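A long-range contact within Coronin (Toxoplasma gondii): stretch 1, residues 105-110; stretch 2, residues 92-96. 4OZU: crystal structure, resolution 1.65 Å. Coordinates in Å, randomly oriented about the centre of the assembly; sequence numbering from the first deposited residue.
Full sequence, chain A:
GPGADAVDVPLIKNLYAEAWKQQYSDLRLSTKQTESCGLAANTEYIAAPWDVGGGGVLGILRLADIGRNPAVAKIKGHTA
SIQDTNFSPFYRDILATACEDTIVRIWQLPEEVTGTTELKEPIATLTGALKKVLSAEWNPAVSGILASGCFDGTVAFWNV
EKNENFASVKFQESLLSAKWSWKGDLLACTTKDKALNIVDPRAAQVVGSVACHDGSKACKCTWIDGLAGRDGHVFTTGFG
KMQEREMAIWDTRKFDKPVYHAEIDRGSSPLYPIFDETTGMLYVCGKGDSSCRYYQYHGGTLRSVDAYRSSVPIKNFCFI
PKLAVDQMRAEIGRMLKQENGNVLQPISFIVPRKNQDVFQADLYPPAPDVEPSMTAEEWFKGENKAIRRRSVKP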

# COMPACT_ATOMS: atom_id res chain seq x y z
N ARG A 105 -0.01 15.93 5.74
CA ARG A 105 -1.26 16.66 5.61
C ARG A 105 -2.43 15.70 5.48
O ARG A 105 -2.37 14.75 4.70
CB ARG A 105 -1.21 17.59 4.39
CG ARG A 105 -0.21 18.73 4.54
CD ARG A 105 -0.05 19.53 3.25
NE ARG A 105 0.82 20.69 3.44
CZ ARG A 105 2.15 20.66 3.36
NH1 ARG A 105 2.79 19.53 3.10
NH2 ARG A 105 2.85 21.78 3.53
N ILE A 106 -3.48 15.94 6.26
CA ILE A 106 -4.72 15.17 6.16
C ILE A 106 -5.72 16.00 5.38
O ILE A 106 -5.95 17.17 5.70
CB ILE A 106 -5.30 14.79 7.54
CG1 ILE A 106 -4.22 14.24 8.47
CG2 ILE A 106 -6.43 13.79 7.38
CD1 ILE A 106 -3.45 13.06 7.91
N TRP A 107 -6.31 15.40 4.36
CA TRP A 107 -7.21 16.09 3.45
C TRP A 107 -8.62 15.54 3.53
O TRP A 107 -8.81 14.34 3.73
CB TRP A 107 -6.70 15.96 2.02
CG TRP A 107 -5.34 16.50 1.81
CD1 TRP A 107 -4.18 15.79 1.74
CD2 TRP A 107 -4.98 17.88 1.61
NE1 TRP A 107 -3.12 16.63 1.52
CE2 TRP A 107 -3.58 17.92 1.44
CE3 TRP A 107 -5.70 19.07 1.58
CZ2 TRP A 107 -2.89 19.11 1.23
CZ3 TRP A 107 -5.02 20.25 1.36
CH2 TRP A 107 -3.63 20.26 1.19
N GLN A 108 -9.61 16.41 3.36
CA GLN A 108 -11.01 16.00 3.26
C GLN A 108 -11.62 16.51 1.96
O GLN A 108 -11.85 17.72 1.80
CB GLN A 108 -11.82 16.50 4.45
CG GLN A 108 -13.24 15.95 4.48
CD GLN A 108 -13.97 16.30 5.76
OE1 GLN A 108 -13.68 17.31 6.40
NE2 GLN A 108 -14.92 15.46 6.15
N LEU A 109 -11.90 15.60 1.04
CA LEU A 109 -12.52 15.95 -0.23
C LEU A 109 -13.98 16.38 -0.04
O LEU A 109 -14.64 15.94 0.90
CB LEU A 109 -12.46 14.77 -1.21
CG LEU A 109 -11.06 14.39 -1.67
CD1 LEU A 109 -11.04 12.98 -2.22
CD2 LEU A 109 -10.56 15.37 -2.72
N PRO A 110 -14.49 17.25 -0.93
CA PRO A 110 -15.90 17.63 -0.84
C PRO A 110 -16.81 16.46 -1.18
O PRO A 110 -16.31 15.45 -1.66
CB PRO A 110 -16.03 18.75 -1.88
CG PRO A 110 -14.96 18.45 -2.87
CD PRO A 110 -13.82 17.88 -2.08
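Stretch 2, residues 92-96: RDILA

How does stretch 2 run relative to stretch 1? Arg92 and Asp93 lie in a loop or turn, and from Ile94 to Ala96 the chain is a strand, antiparallel to strand 105-108. The axes cross at 158° and approach to 4.7 Å. The register pairs Ile94 with Gln108, Leu95 with Trp107 and Ala96 with Ile106.

What does the chain do before the strand begins? Arg92 makes no contact with stretch 1. Asp93, with phi/psi of -100/2, is not extended, yet its O accepts a hydrogen bond of 2.7 Å from Leu109 N, so the backbone ladder reaches past the strand pairing. Its side chain adds a second link: Gln108 NE2 donates to Asp93 OD2 at 3.2 Å. The same carboxylate oxygen takes a hydrogen bond from a water, 2.6 Å from Asp93 OD2, which also donates to Leu109 O at 2.7 Å and so bridges the two stretches.

How do the strand residues pair, from Ile94 to Ala96? Ile94 faces Gln108 in a non-hydrogen-bonded pair, with CA atoms 4.7 Å apart; its CA-H points to the neighbouring carbonyl, Ile94 CA to Trp107 O being 3.3 Å. Leu95 then forms the hydrogen-bonded pair: Leu95 N donates to Trp107 O at 3.1 Å, and Trp107 N returns a nearly straight bond to Leu95 O at 2.8 Å. Ala96 resumes the non-hydrogen-bonded pattern, its CA 3.3 Å from Arg105 O.

How do the side chains pack? Ile94 and Ala96 share one face of the sheet with Ile106 and Gln108. There Ile94 CD1 comes within 3.6 Å of Gln108 CB, Ile94 CG2 meets Ile106 CG2 at 4.0 Å, and Ala96 CB lies 3.7 Å from Ile106 CD1. Leu95 points to the other face with Trp107, where its CD2 touches both Trp107 CB at 3.8 Å and Leu109 CD1 at 4.0 Å.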

# COMPACT_ATOMS: atom_id res chain seq x y z
N ARG A 92 -14.25 7.68 2.93
CA ARG A 92 -14.06 7.81 1.50
C ARG A 92 -13.45 9.14 1.07
O ARG A 92 -12.81 9.22 0.02
CB ARG A 92 -15.39 7.63 0.78
CG ARG A 92 -15.25 7.59 -0.71
CD ARG A 92 -15.98 6.42 -1.31
NE ARG A 92 -17.37 6.76 -1.61
CZ ARG A 92 -18.43 6.15 -1.09
NH1 ARG A 92 -18.30 5.15 -0.23
NH2 ARG A 92 -19.65 6.54 -1.45
N ASP A 93 -13.67 10.17 1.88
CA ASP A 93 -13.26 11.53 1.52
C ASP A 93 -11.95 11.95 2.18
O ASP A 93 -11.50 13.08 1.99
CB ASP A 93 -14.37 12.53 1.90
CG ASP A 93 -14.81 12.40 3.35
OD1 ASP A 93 -14.51 11.38 4.00
OD2 ASP A 93 -15.49 13.33 3.83
N ILE A 94 -11.34 11.04 2.94
CA ILE A 94 -10.15 11.36 3.72
C ILE A 94 -8.90 10.69 3.16
O ILE A 94 -8.89 9.49 2.88
CB ILE A 94 -10.33 10.94 5.19
CG1 ILE A 94 -11.50 11.71 5.83
CG2 ILE A 94 -9.05 11.17 5.99
CD1 ILE A 94 -11.32 13.22 5.88
N LEU A 95 -7.84 11.47 3.02
CA LEU A 95 -6.56 10.90 2.64
C LEU A 95 -5.43 11.68 3.28
O LEU A 95 -5.64 12.78 3.80
CB LEU A 95 -6.41 10.90 1.11
CG LEU A 95 -6.36 12.26 0.41
CD1 LEU A 95 -5.62 12.14 -0.90
CD2 LEU A 95 -7.77 12.81 0.15
N ALA A 96 -4.25 11.08 3.23
CA ALA A 96 -3.05 11.70 3.78
C ALA A 96 -1.93 11.75 2.75
O ALA A 96 -1.74 10.82 1.98
CB ALA A 96 -2.59 10.95 5.01
O HOH W 1 -16.69 15.14 2.43